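Local structure of VC0179-like protein (Escherichia coli, 4XJ6) at residues A[269-274]-A[311-316]; A[305-310]-A[322-327]; A[8-13]-A[316-321]. The protein probably joins ATP and GTP into the cyclic dinucleotide cyclic GMP-AMP, as a magnesium-dependent bacterial homologue of cyclic GMP-AMP synthase. One frame throughout, in Å; residues are numbered along the deposited sequence.

The three contacts sit on the same side of the chain's centre, in the lobe built mainly from the helical C-terminal domain of this cyclic GMP-AMP synthase homologue, to which helix 6-10 is added. Contacts 1 and 2 have centres about 10 Å apart, contacts 1 and 3 about 13 Å, contacts 2 and 3 about 15 Å. Along the chain come 8-13, then 269-274, and finally 305-327, which supplies a segment to contact 1, both segments of contact 2 and a segment to contact 3. Contacts 2 and 3 share helix 318-335, while contacts 1 and 3 share Ser316. Thus two consecutive helices joined by the loop 311-317 pack on each other, meet the end of helix 257-271, and receive the N-terminal helix 6-10 from some 300 residues earlier.

Contact 1. Residues A[269-274]-A[311-316]; sequences KRIGGH and ESHNGS
The two backbones come nearest at His274 and Gly315, whose CA atoms lie 5.7 Å apart where the turn after helix 257-271 faces the irregular loop 311-316. His274 turns its ring toward that loop. Over the centre of one face sits Gly315, its CA 3.4 Å from the ring centroid and nearly on the ring normal, a CH-pi contact that a residue without a side chain can make so closely. Within the two segments, the opposite face has Gly272 O, well above the plane and displaced toward the rim. At the edge, NE2 of His274 meets NE2 of His313 at 3.0 Å in a slightly bent hydrogen bond. The two histidines approach from opposite directions and touch rim to rim with their planes at 72°. Both place CG between the backbone N and the carbonyl carbon (chi1 59° in each), which, with both CB atoms already pointing across, helps set the rings edge to edge.

The contact belongs to the helical C-terminal domain of the cyclic GMP-AMP synthase family, where it ties the turn between helices 257-271 and 274-289 to the link between helices 297-310 and 318-335. Gly272 begins that first turn with a positive phi, a backbone shape natural to glycine.

His313 is held at its other nitrogen too: ND1 donates to Glu311 O at 2.9 Å, in the plane of the imidazole and tilted 22° from the carbonyl plane, which should fix the ring's rotation. Ile271 adds an apolar touch, its CG2 lying 4.0 Å from His313 NE2 at the ring edge; the same side chain also packs on Val305 and Leu308 of helix 297-310. Because the shared nitrogens need one donor and one acceptor, simultaneous charging of both rings would probably be disfavoured.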
ATOM      1  N   LYS A 269      13.066  15.448  -3.044  1.00 27.36           N
ATOM      2  CA  LYS A 269      13.557  16.789  -3.342  1.00 35.15           C
ATOM      3  C   LYS A 269      14.852  17.060  -2.591  1.00 35.56           C
ATOM      4  O   LYS A 269      15.813  17.588  -3.148  1.00 35.83           O
ATOM      5  CB  LYS A 269      12.517  17.848  -2.967  1.00 40.94           C
ATOM      6  CG  LYS A 269      11.164  17.693  -3.634  1.00 48.60           C
ATOM      7  CD  LYS A 269      10.250  18.843  -3.240  1.00 54.95           C
ATOM      8  CE  LYS A 269       8.796  18.552  -3.567  1.00 58.75           C
ATOM      9  NZ  LYS A 269       8.040  18.069  -2.378  1.00 61.35           N
ATOM     10  N   ARG A 270      14.861  16.684  -1.318  1.00 35.69           N
ATOM     11  CA  ARG A 270      15.975  16.978  -0.426  1.00 38.64           C
ATOM     12  C   ARG A 270      17.211  16.143  -0.749  1.00 41.16           C
ATOM     13  O   ARG A 270      18.317  16.671  -0.856  1.00 40.78           O
ATOM     14  CB  ARG A 270      15.546  16.749   1.027  1.00 36.66           C
ATOM     15  CG  ARG A 270      16.570  17.168   2.069  1.00 39.07           C
ATOM     16  CD  ARG A 270      16.020  17.020   3.489  1.00 40.76           C
ATOM     17  NE  ARG A 270      15.736  15.627   3.833  1.00 38.08           N
ATOM     18  CZ  ARG A 270      14.523  15.081   3.819  1.00 35.18           C
ATOM     19  NH1 ARG A 270      13.464  15.810   3.484  1.00 28.90           N
ATOM     20  NH2 ARG A 270      14.366  13.804   4.143  1.00 27.65           N
ATOM     21  N   ILE A 271      17.015  14.840  -0.905  1.00 41.88           N
ATOM     22  CA  ILE A 271      18.121  13.916  -1.125  1.00 28.15           C
ATOM     23  C   ILE A 271      18.513  13.844  -2.600  1.00 28.19           C
ATOM     24  O   ILE A 271      19.698  13.848  -2.943  1.00 28.80           O
ATOM     25  CB  ILE A 271      17.764  12.504  -0.619  1.00 26.73           C
ATOM     26  CG1 ILE A 271      17.538  12.529   0.894  1.00 34.91           C
ATOM     27  CG2 ILE A 271      18.853  11.508  -0.979  1.00 26.36           C
ATOM     28  CD1 ILE A 271      16.851  11.296   1.432  1.00 35.63           C
ATOM     29  N   GLY A 272      17.512  13.788  -3.471  1.00 27.67           N
ATOM     30  CA  GLY A 272      17.759  13.666  -4.895  1.00 27.80           C
ATOM     31  C   GLY A 272      16.904  12.585  -5.522  1.00 35.83           C
ATOM     32  O   GLY A 272      16.345  11.739  -4.826  1.00 31.49           O
ATOM     33  N   GLY A 273      16.814  12.608  -6.847  1.00 36.94           N
ATOM     34  CA  GLY A 273      15.977  11.670  -7.572  1.00 38.96           C
ATOM     35  C   GLY A 273      16.381  10.216  -7.401  1.00 36.83           C
ATOM     36  O   GLY A 273      15.573   9.316  -7.624  1.00 42.82           O
ATOM     37  N   HIS A 274      17.628   9.987  -6.996  1.00 29.88           N
ATOM     38  CA  HIS A 274      18.146   8.630  -6.836  1.00 29.56           C
ATOM     39  C   HIS A 274      17.510   7.915  -5.645  1.00 27.23           C
ATOM     40  O   HIS A 274      17.685   6.708  -5.473  1.00 26.80           O
ATOM     41  CB  HIS A 274      19.670   8.650  -6.676  1.00 24.80           C
ATOM     42  CG  HIS A 274      20.144   9.446  -5.500  1.00 25.38           C
ATOM     43  ND1 HIS A 274      20.339  10.810  -5.554  1.00 33.94           N
ATOM     44  CD2 HIS A 274      20.467   9.071  -4.239  1.00 25.13           C
ATOM     45  CE1 HIS A 274      20.758  11.241  -4.377  1.00 32.64           C
ATOM     46  NE2 HIS A 274      20.844  10.206  -3.562  1.00 35.77           N
ATOM     47  N   GLU A 311      24.332  10.518   5.931  1.00 42.30           N
ATOM     48  CA  GLU A 311      25.627  10.164   5.363  1.00 39.99           C
ATOM     49  C   GLU A 311      25.857  10.805   4.000  1.00 40.52           C
ATOM     50  O   GLU A 311      24.978  10.782   3.137  1.00 37.83           O
ATOM     51  CB  GLU A 311      25.750   8.644   5.246  1.00 35.75           C
ATOM     52  CG  GLU A 311      25.262   7.878   6.471  1.00 32.44           C
ATOM     53  CD  GLU A 311      26.202   7.989   7.659  1.00 34.42           C
ATOM     54  OE1 GLU A 311      27.295   8.574   7.512  1.00 33.09           O
ATOM     55  OE2 GLU A 311      25.849   7.482   8.745  1.00 38.49           O
ATOM     56  N   SER A 312      27.044  11.371   3.812  1.00 39.76           N
ATOM     57  CA  SER A 312      27.426  11.939   2.525  1.00 39.57           C
ATOM     58  C   SER A 312      27.597  10.834   1.485  1.00 36.70           C
ATOM     59  O   SER A 312      28.190   9.795   1.767  1.00 39.70           O
ATOM     60  CB  SER A 312      28.719  12.747   2.655  1.00 46.33           C
ATOM     61  OG  SER A 312      29.828  11.897   2.902  1.00 50.24           O
ATOM     62  N   HIS A 313      27.077  11.059   0.282  1.00 31.53           N
ATOM     63  CA  HIS A 313      27.173  10.063  -0.778  1.00 30.40           C
ATOM     64  C   HIS A 313      27.104  10.705  -2.157  1.00 32.61           C
ATOM     65  O   HIS A 313      26.862  11.905  -2.285  1.00 30.61           O
ATOM     66  CB  HIS A 313      26.063   9.020  -0.629  1.00 33.71           C
ATOM     67  CG  HIS A 313      24.683   9.597  -0.677  1.00 34.38           C
ATOM     68  ND1 HIS A 313      24.100  10.220   0.406  1.00 32.82           N
ATOM     69  CD2 HIS A 313      23.770   9.646  -1.676  1.00 32.11           C
ATOM     70  CE1 HIS A 313      22.888  10.629   0.076  1.00 28.47           C
ATOM     71  NE2 HIS A 313      22.664  10.293  -1.183  1.00 29.12           N
ATOM     72  N   ASN A 314      27.329   9.893  -3.182  1.00 30.55           N
ATOM     73  CA  ASN A 314      27.164  10.325  -4.562  1.00 34.00           C
ATOM     74  C   ASN A 314      25.945   9.643  -5.167  1.00 33.95           C
ATOM     75  O   ASN A 314      25.978   8.451  -5.474  1.00 33.84           O
ATOM     76  CB  ASN A 314      28.419  10.015  -5.383  1.00 35.89           C
ATOM     77  CG  ASN A 314      28.420  10.699  -6.738  1.00 36.62           C
ATOM     78  OD1 ASN A 314      27.368  10.994  -7.305  1.00 37.73           O
ATOM     79  ND2 ASN A 314      29.610  10.956  -7.263  1.00 39.61           N
ATOM     80  N   GLY A 315      24.870  10.409  -5.326  1.00 33.48           N
ATOM     81  CA  GLY A 315      23.631   9.896  -5.879  1.00 27.08           C
ATOM     82  C   GLY A 315      23.810   9.263  -7.245  1.00 28.10           C
ATOM     83  O   GLY A 315      23.169   8.260  -7.564  1.00 25.08           O
ATOM     84  N   SER A 316      24.690   9.850  -8.049  1.00 27.62           N
ATOM     85  CA  SER A 316      24.962   9.337  -9.384  1.00 29.83           C
ATOM     86  C   SER A 316      25.622   7.964  -9.318  1.00 32.59           C
ATOM     87  O   SER A 316      25.476   7.151 -10.229  1.00 37.24           O
ATOM     88  CB  SER A 316      25.847  10.312 -10.163  1.00 36.29           C
ATOM     89  OG  SER A 316      25.173  11.537 -10.408  1.00 43.18           O
TER

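Contact 2. Residues A[305-310]-A[322-327]; sequences VNILDR and MKLIAR
No flat group enters the interface of Ile307 and Leu308 with Leu324 and Ile325; the guanidinium of Arg310 stands outside it, with Asn306 O of its own helix 3.9 Å above one face and displaced toward the rim, and its NH2 bridged to Glu332. The side chains that meet are aliphatic, one of them ending against a backbone carbonyl. Ile307 reaches toward the other helix and divides its branches: CD1 lies 3.9 Å from Ile325 O, while CG2 comes to 4.4 Å from Leu324 CG. An extended chain, with chi2 at 173°, is what carries CD1 as far as that carbonyl. Beside it, Leu308 brings its CD2 methyl to 4.2 Å from CG1 of Ile325, the two side chains crossing at a slant.

Helices 297-310 and 318-335 are consecutive helices of the C-terminal domain, joined by the loop 311-317. The axes of segments 305-310 and 322-327 approach to 10.1 Å, their directions at 117°, so the second helix crosses the first steeply instead of folding back alongside it. The backbones are closest at Ile307 and Ile325. Ile271 of helix 257-271 backs Leu308, and Val278 of helix 274-289 lies against Ile325.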
ATOM      1  N   VAL A 305      15.995   6.975   3.764  1.00 23.91           N
ATOM      2  CA  VAL A 305      16.104   8.428   3.790  1.00 27.80           C
ATOM      3  C   VAL A 305      16.863   8.882   5.035  1.00 30.66           C
ATOM      4  O   VAL A 305      17.531   9.911   5.008  1.00 36.12           O
ATOM      5  CB  VAL A 305      14.723   9.128   3.751  1.00 31.51           C
ATOM      6  CG1 VAL A 305      13.871   8.589   2.615  1.00 29.79           C
ATOM      7  CG2 VAL A 305      14.002   8.980   5.071  1.00 37.67           C
ATOM      8  N   ASN A 306      16.769   8.106   6.114  1.00 27.73           N
ATOM      9  CA  ASN A 306      17.473   8.432   7.348  1.00 26.35           C
ATOM     10  C   ASN A 306      18.974   8.286   7.144  1.00 27.43           C
ATOM     11  O   ASN A 306      19.765   9.094   7.633  1.00 27.58           O
ATOM     12  CB  ASN A 306      16.997   7.545   8.502  1.00 26.98           C
ATOM     13  CG  ASN A 306      15.648   7.977   9.052  1.00 29.09           C
ATOM     14  OD1 ASN A 306      15.168   9.069   8.753  1.00 28.41           O
ATOM     15  ND2 ASN A 306      15.035   7.123   9.866  1.00 28.40           N
ATOM     16  N   ILE A 307      19.352   7.251   6.404  1.00 26.30           N
ATOM     17  CA  ILE A 307      20.744   7.020   6.051  1.00 26.46           C
ATOM     18  C   ILE A 307      21.245   8.084   5.084  1.00 30.20           C
ATOM     19  O   ILE A 307      22.289   8.699   5.305  1.00 32.33           O
ATOM     20  CB  ILE A 307      20.936   5.631   5.414  1.00 22.04           C
ATOM     21  CG1 ILE A 307      20.609   4.531   6.424  1.00 22.58           C
ATOM     22  CG2 ILE A 307      22.356   5.473   4.910  1.00 25.01           C
ATOM     23  CD1 ILE A 307      20.603   3.135   5.832  1.00 20.51           C
ATOM     24  N   LEU A 308      20.487   8.304   4.014  1.00 23.51           N
ATOM     25  CA  LEU A 308      20.897   9.229   2.964  1.00 24.90           C
ATOM     26  C   LEU A 308      20.860  10.684   3.422  1.00 25.92           C
ATOM     27  O   LEU A 308      21.492  11.544   2.813  1.00 27.72           O
ATOM     28  CB  LEU A 308      20.018   9.045   1.723  1.00 23.50           C
ATOM     29  CG  LEU A 308      20.167   7.699   1.010  1.00 31.61           C
ATOM     30  CD1 LEU A 308      19.419   7.707  -0.310  1.00 32.35           C
ATOM     31  CD2 LEU A 308      21.635   7.367   0.796  1.00 31.19           C
ATOM     32  N   ASP A 309      20.114  10.960   4.487  1.00 30.33           N
ATOM     33  CA  ASP A 309      20.101  12.297   5.073  1.00 29.51           C
ATOM     34  C   ASP A 309      21.333  12.506   5.939  1.00 29.91           C
ATOM     35  O   ASP A 309      21.891  13.602   5.992  1.00 31.43           O
ATOM     36  CB  ASP A 309      18.836  12.525   5.907  1.00 30.76           C
ATOM     37  CG  ASP A 309      17.672  13.023   5.076  1.00 29.90           C
ATOM     38  OD1 ASP A 309      17.910  13.778   4.112  1.00 34.82           O
ATOM     39  OD2 ASP A 309      16.520  12.664   5.390  1.00 31.03           O
ATOM     40  N   ARG A 310      21.758  11.440   6.606  1.00 33.04           N
ATOM     41  CA  ARG A 310      22.845  11.515   7.572  1.00 37.21           C
ATOM     42  C   ARG A 310      24.227  11.380   6.937  1.00 43.40           C
ATOM     43  O   ARG A 310      25.178  12.043   7.353  1.00 50.70           O
ATOM     44  CB  ARG A 310      22.668  10.429   8.635  1.00 36.40           C
ATOM     45  CG  ARG A 310      23.679  10.482   9.770  1.00 45.78           C
ATOM     46  CD  ARG A 310      23.700   9.177  10.553  1.00 48.37           C
ATOM     47  NE  ARG A 310      22.357   8.730  10.908  1.00 51.85           N
ATOM     48  CZ  ARG A 310      21.912   7.489  10.740  1.00 50.69           C
ATOM     49  NH1 ARG A 310      22.706   6.559  10.222  1.00 47.98           N
ATOM     50  NH2 ARG A 310      20.672   7.174  11.089  1.00 53.73           N
ATOM     51  N   MET A 322      24.280   2.095  -2.921  1.00 20.60           N
ATOM     52  CA  MET A 322      23.605   0.876  -2.483  1.00 27.37           C
ATOM     53  C   MET A 322      24.451   0.120  -1.464  1.00 26.90           C
ATOM     54  O   MET A 322      23.921  -0.498  -0.540  1.00 27.66           O
ATOM     55  CB  MET A 322      23.286  -0.032  -3.674  1.00 19.33           C
ATOM     56  CG  MET A 322      22.109   0.438  -4.519  1.00 19.04           C
ATOM     57  SD  MET A 322      20.580   0.592  -3.571  1.00 23.81           S
ATOM     58  CE  MET A 322      20.311  -1.107  -3.088  1.00 27.46           C
ATOM     59  N   LYS A 323      25.767   0.176  -1.639  1.00 23.03           N
ATOM     60  CA  LYS A 323      26.697  -0.443  -0.700  1.00 28.89           C
ATOM     61  C   LYS A 323      26.655   0.278   0.643  1.00 29.56           C
ATOM     62  O   LYS A 323      26.714  -0.353   1.698  1.00 30.17           O
ATOM     63  CB  LYS A 323      28.117  -0.439  -1.265  1.00 28.18           C
ATOM     64  CG  LYS A 323      28.376  -1.524  -2.298  1.00 28.49           C
ATOM     65  CD  LYS A 323      29.673  -1.272  -3.041  1.00 27.70           C
ATOM     66  CE  LYS A 323      30.844  -1.128  -2.085  1.00 28.95           C
ATOM     67  NZ  LYS A 323      32.082  -0.704  -2.796  1.00 29.71           N
ATOM     68  N   LEU A 324      26.548   1.603   0.593  1.00 22.29           N
ATOM     69  CA  LEU A 324      26.413   2.412   1.798  1.00 29.31           C
ATOM     70  C   LEU A 324      25.134   2.056   2.544  1.00 24.04           C
ATOM     71  O   LEU A 324      25.137   1.868   3.761  1.00 24.79           O
ATOM     72  CB  LEU A 324      26.417   3.900   1.445  1.00 25.39           C
ATOM     73  CG  LEU A 324      26.027   4.866   2.563  1.00 27.88           C
ATOM     74  CD1 LEU A 324      27.043   4.819   3.696  1.00 28.70           C
ATOM     75  CD2 LEU A 324      25.872   6.285   2.026  1.00 29.65           C
ATOM     76  N   ILE A 325      24.041   1.967   1.795  1.00 21.52           N
ATOM     77  CA  ILE A 325      22.736   1.638   2.355  1.00 22.16           C
ATOM     78  C   ILE A 325      22.721   0.246   2.981  1.00 24.52           C
ATOM     79  O   ILE A 325      22.242   0.069   4.101  1.00 23.88           O
ATOM     80  CB  ILE A 325      21.642   1.734   1.275  1.00 22.51           C
ATOM     81  CG1 ILE A 325      21.402   3.197   0.902  1.00 25.63           C
ATOM     82  CG2 ILE A 325      20.344   1.094   1.748  1.00 18.40           C
ATOM     83  CD1 ILE A 325      20.455   3.371  -0.254  1.00 30.38           C
ATOM     84  N   ALA A 326      23.256  -0.731   2.255  1.00 23.47           N
ATOM     85  CA  ALA A 326      23.285  -2.118   2.714  1.00 23.32           C
ATOM     86  C   ALA A 326      24.063  -2.264   4.017  1.00 27.02           C
ATOM     87  O   ALA A 326      23.651  -2.987   4.922  1.00 26.65           O
ATOM     88  CB  ALA A 326      23.883  -3.017   1.641  1.00 19.41           C
ATOM     89  N   ARG A 327      25.190  -1.564   4.107  1.00 21.21           N
ATOM     90  CA  ARG A 327      26.045  -1.619   5.289  1.00 31.90           C
ATOM     91  C   ARG A 327      25.340  -1.096   6.541  1.00 30.89           C
ATOM     92  O   ARG A 327      25.458  -1.679   7.621  1.00 27.46           O
ATOM     93  CB  ARG A 327      27.330  -0.822   5.047  1.00 29.24           C
ATOM     94  CG  ARG A 327      28.121  -0.496   6.308  1.00 38.39           C
ATOM     95  CD  ARG A 327      28.900  -1.695   6.819  1.00 45.47           C
ATOM     96  NE  ARG A 327      30.239  -1.751   6.241  1.00 48.90           N
ATOM     97  CZ  ARG A 327      31.355  -1.896   6.946  1.00 51.55           C
ATOM     98  NH1 ARG A 327      31.301  -2.004   8.266  1.00 52.30           N
ATOM     99  NH2 ARG A 327      32.528  -1.935   6.329  1.00 50.88           N
TER

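Contact 3. Residues A[8-13]-A[316-321]; sequences YYSHNM and SDLTGT
Tyr9 carries most of the contact with the start of helix 318-335. Its CB lies 3.9 Å from Leu318 CD1, and the two side chains slide past each other in opposite directions. Further out, ring atom CE2 approaches the backbone obliquely, at 3.9 Å from Thr319 CA. With CG anti to the carbonyl carbon (chi1 -76°), the ring reaches out so that its hydroxyl meets a water lying in the ring plane, 2.8 Å from Tyr9 OH; that water donates to Thr319 O at 3.2 Å. Phe281 stacks on the same tyrosine.

Ser10 comes next and touches Leu318 CD1 with its CB, also at 3.9 Å, while its OG bonds back to Asn6 O. The CD1 methyl of Leu318 thus packs against two consecutive residues of helix 6-10. The helix on the other side opens with an N-cap: Asp317 OD1 accepts from Gly320 N, a weak but nearly straight bond of 3.2 Å. Thr319 OG1 is engaged by Asp4 and Phe5, and Thr319 N by OD1 of Asn6, so the N-terminal segment also grips this helix through polar groups. In this way the short N-terminal helix 6-10 packs against the first turn of helix 318-335, in the helical C-terminal domain of the cyclic GMP-AMP synthase family.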
ATOM      1  N   TYR A   8      24.151  -1.971 -14.477  1.00 29.20           N
ATOM      2  CA  TYR A   8      23.318  -3.064 -13.991  1.00 24.84           C
ATOM      3  C   TYR A   8      22.054  -2.485 -13.375  1.00 21.98           C
ATOM      4  O   TYR A   8      20.952  -2.984 -13.596  1.00 28.70           O
ATOM      5  CB  TYR A   8      24.081  -3.912 -12.969  1.00 20.81           C
ATOM      6  CG  TYR A   8      23.219  -4.868 -12.163  1.00 27.82           C
ATOM      7  CD1 TYR A   8      23.014  -6.175 -12.584  1.00 26.91           C
ATOM      8  CD2 TYR A   8      22.621  -4.463 -10.975  1.00 23.65           C
ATOM      9  CE1 TYR A   8      22.232  -7.050 -11.851  1.00 25.52           C
ATOM     10  CE2 TYR A   8      21.834  -5.330 -10.236  1.00 22.55           C
ATOM     11  CZ  TYR A   8      21.645  -6.624 -10.680  1.00 24.96           C
ATOM     12  OH  TYR A   8      20.867  -7.496  -9.952  1.00 28.37           O
ATOM     13  N   TYR A   9      22.229  -1.409 -12.616  1.00 21.16           N
ATOM     14  CA  TYR A   9      21.130  -0.780 -11.894  1.00 22.80           C
ATOM     15  C   TYR A   9      20.212   0.063 -12.782  1.00 26.47           C
ATOM     16  O   TYR A   9      18.986  -0.033 -12.683  1.00 28.25           O
ATOM     17  CB  TYR A   9      21.678   0.103 -10.764  1.00 21.19           C
ATOM     18  CG  TYR A   9      22.170  -0.656  -9.548  1.00 21.11           C
ATOM     19  CD1 TYR A   9      21.314  -1.477  -8.823  1.00 21.74           C
ATOM     20  CD2 TYR A   9      23.480  -0.525  -9.106  1.00 21.22           C
ATOM     21  CE1 TYR A   9      21.754  -2.161  -7.709  1.00 21.65           C
ATOM     22  CE2 TYR A   9      23.932  -1.207  -7.989  1.00 22.43           C
ATOM     23  CZ  TYR A   9      23.063  -2.023  -7.294  1.00 23.23           C
ATOM     24  OH  TYR A   9      23.493  -2.707  -6.182  1.00 26.21           O
ATOM     25  N   SER A  10      20.800   0.885 -13.646  1.00 27.22           N
ATOM     26  CA  SER A  10      20.060   1.987 -14.256  1.00 28.97           C
ATOM     27  C   SER A  10      19.971   2.001 -15.783  1.00 31.41           C
ATOM     28  O   SER A  10      19.386   2.926 -16.346  1.00 35.17           O
ATOM     29  CB  SER A  10      20.675   3.309 -13.802  1.00 31.38           C
ATOM     30  OG  SER A  10      22.003   3.418 -14.277  1.00 38.16           O
ATOM     31  N   HIS A  11      20.541   1.006 -16.456  1.00 33.31           N
ATOM     32  CA  HIS A  11      20.514   1.004 -17.918  1.00 39.66           C
ATOM     33  C   HIS A  11      19.086   0.841 -18.430  1.00 46.71           C
ATOM     34  O   HIS A  11      18.309   0.064 -17.878  1.00 47.19           O
ATOM     35  CB  HIS A  11      21.403  -0.106 -18.482  1.00 37.98           C
ATOM     36  CG  HIS A  11      21.750   0.075 -19.927  1.00 39.50           C
ATOM     37  ND1 HIS A  11      21.241  -0.730 -20.923  1.00 36.04           N
ATOM     38  CD2 HIS A  11      22.553   0.974 -20.544  1.00 41.08           C
ATOM     39  CE1 HIS A  11      21.717  -0.337 -22.091  1.00 36.88           C
ATOM     40  NE2 HIS A  11      22.515   0.695 -21.890  1.00 39.74           N
ATOM     41  N   ASN A  12      18.740   1.583 -19.476  1.00 51.41           N
ATOM     42  CA  ASN A  12      17.394   1.518 -20.029  1.00 56.28           C
ATOM     43  C   ASN A  12      17.070   0.142 -20.605  1.00 54.55           C
ATOM     44  O   ASN A  12      17.951  -0.557 -21.106  1.00 57.78           O
ATOM     45  CB  ASN A  12      17.206   2.600 -21.097  1.00 65.56           C
ATOM     46  CG  ASN A  12      18.346   2.645 -22.097  1.00 74.16           C
ATOM     47  OD1 ASN A  12      19.168   1.731 -22.166  1.00 78.14           O
ATOM     48  ND2 ASN A  12      18.399   3.714 -22.882  1.00 76.82           N
ATOM     49  N   MET A  13      15.801  -0.241 -20.492  1.00 49.12           N
ATOM     50  CA  MET A  13      15.266  -1.489 -21.046  1.00 48.59           C
ATOM     51  C   MET A  13      15.832  -2.773 -20.424  1.00 42.93           C
ATOM     52  O   MET A  13      15.074  -3.704 -20.152  1.00 48.17           O
ATOM     53  CB  MET A  13      15.466  -1.519 -22.566  1.00 53.25           C
ATOM     54  CG  MET A  13      14.647  -0.475 -23.309  1.00 55.36           C
ATOM     55  SD  MET A  13      12.884  -0.567 -22.924  1.00142.04           S
ATOM     56  CE  MET A  13      12.460  -2.172 -23.597  1.00 61.27           C
ATOM     57  N   SER A 316      24.690   9.850  -8.049  1.00 27.62           N
ATOM     58  CA  SER A 316      24.962   9.337  -9.384  1.00 29.83           C
ATOM     59  C   SER A 316      25.622   7.964  -9.318  1.00 32.59           C
ATOM     60  O   SER A 316      25.476   7.151 -10.229  1.00 37.24           O
ATOM     61  CB  SER A 316      25.847  10.312 -10.163  1.00 36.29           C
ATOM     62  OG  SER A 316      25.173  11.537 -10.408  1.00 43.18           O
ATOM     63  N   ASP A 317      26.353   7.717  -8.234  1.00 33.91           N
ATOM     64  CA  ASP A 317      27.009   6.431  -8.026  1.00 33.15           C
ATOM     65  C   ASP A 317      26.090   5.482  -7.261  1.00 32.45           C
ATOM     66  O   ASP A 317      26.132   5.420  -6.033  1.00 27.95           O
ATOM     67  CB  ASP A 317      28.335   6.615  -7.278  1.00 32.02           C
ATOM     68  CG  ASP A 317      29.068   5.301  -7.052  1.00 30.70           C
ATOM     69  OD1 ASP A 317      28.790   4.328  -7.782  1.00 29.58           O
ATOM     70  OD2 ASP A 317      29.927   5.241  -6.146  1.00 30.72           O
ATOM     71  N   LEU A 318      25.265   4.744  -8.000  1.00 23.65           N
ATOM     72  CA  LEU A 318      24.303   3.825  -7.399  1.00 31.67           C
ATOM     73  C   LEU A 318      24.978   2.609  -6.780  1.00 29.71           C
ATOM     74  O   LEU A 318      24.460   2.020  -5.833  1.00 31.86           O
ATOM     75  CB  LEU A 318      23.275   3.375  -8.440  1.00 31.79           C
ATOM     76  CG  LEU A 318      22.368   4.484  -8.979  1.00 31.64           C
ATOM     77  CD1 LEU A 318      21.466   3.966 -10.084  1.00 33.33           C
ATOM     78  CD2 LEU A 318      21.546   5.078  -7.851  1.00 29.99           C
ATOM     79  N   THR A 319      26.130   2.231  -7.326  1.00 28.33           N
ATOM     80  CA  THR A 319      26.883   1.094  -6.804  1.00 27.91           C
ATOM     81  C   THR A 319      27.374   1.380  -5.391  1.00 28.13           C
ATOM     82  O   THR A 319      27.122   0.608  -4.468  1.00 27.14           O
ATOM     83  CB  THR A 319      28.093   0.742  -7.692  1.00 27.54           C
ATOM     84  OG1 THR A 319      27.646   0.437  -9.019  1.00 24.88           O
ATOM     85  CG2 THR A 319      28.842  -0.456  -7.125  1.00 27.86           C
ATOM     86  N   GLY A 320      28.074   2.498  -5.231  1.00 23.84           N
ATOM     87  CA  GLY A 320      28.561   2.909  -3.928  1.00 24.38           C
ATOM     88  C   GLY A 320      27.432   3.232  -2.967  1.00 25.86           C
ATOM     89  O   GLY A 320      27.485   2.864  -1.794  1.00 27.34           O
ATOM     90  N   THR A 321      26.408   3.919  -3.465  1.00 23.07           N
ATOM     91  CA  THR A 321      25.266   4.305  -2.639  1.00 23.35           C
ATOM     92  C   THR A 321      24.513   3.099  -2.079  1.00 22.65           C
ATOM     93  O   THR A 321      24.153   3.079  -0.900  1.00 25.97           O
ATOM     94  CB  THR A 321      24.284   5.189  -3.431  1.00 22.95           C
ATOM     95  OG1 THR A 321      24.928   6.424  -3.770  1.00 23.72           O
ATOM     96  CG2 THR A 321      23.036   5.483  -2.612  1.00 23.90           C
TER
HETATM   97  O   HOH W   1      26.109  -2.351  -5.346  1.00 27.17           O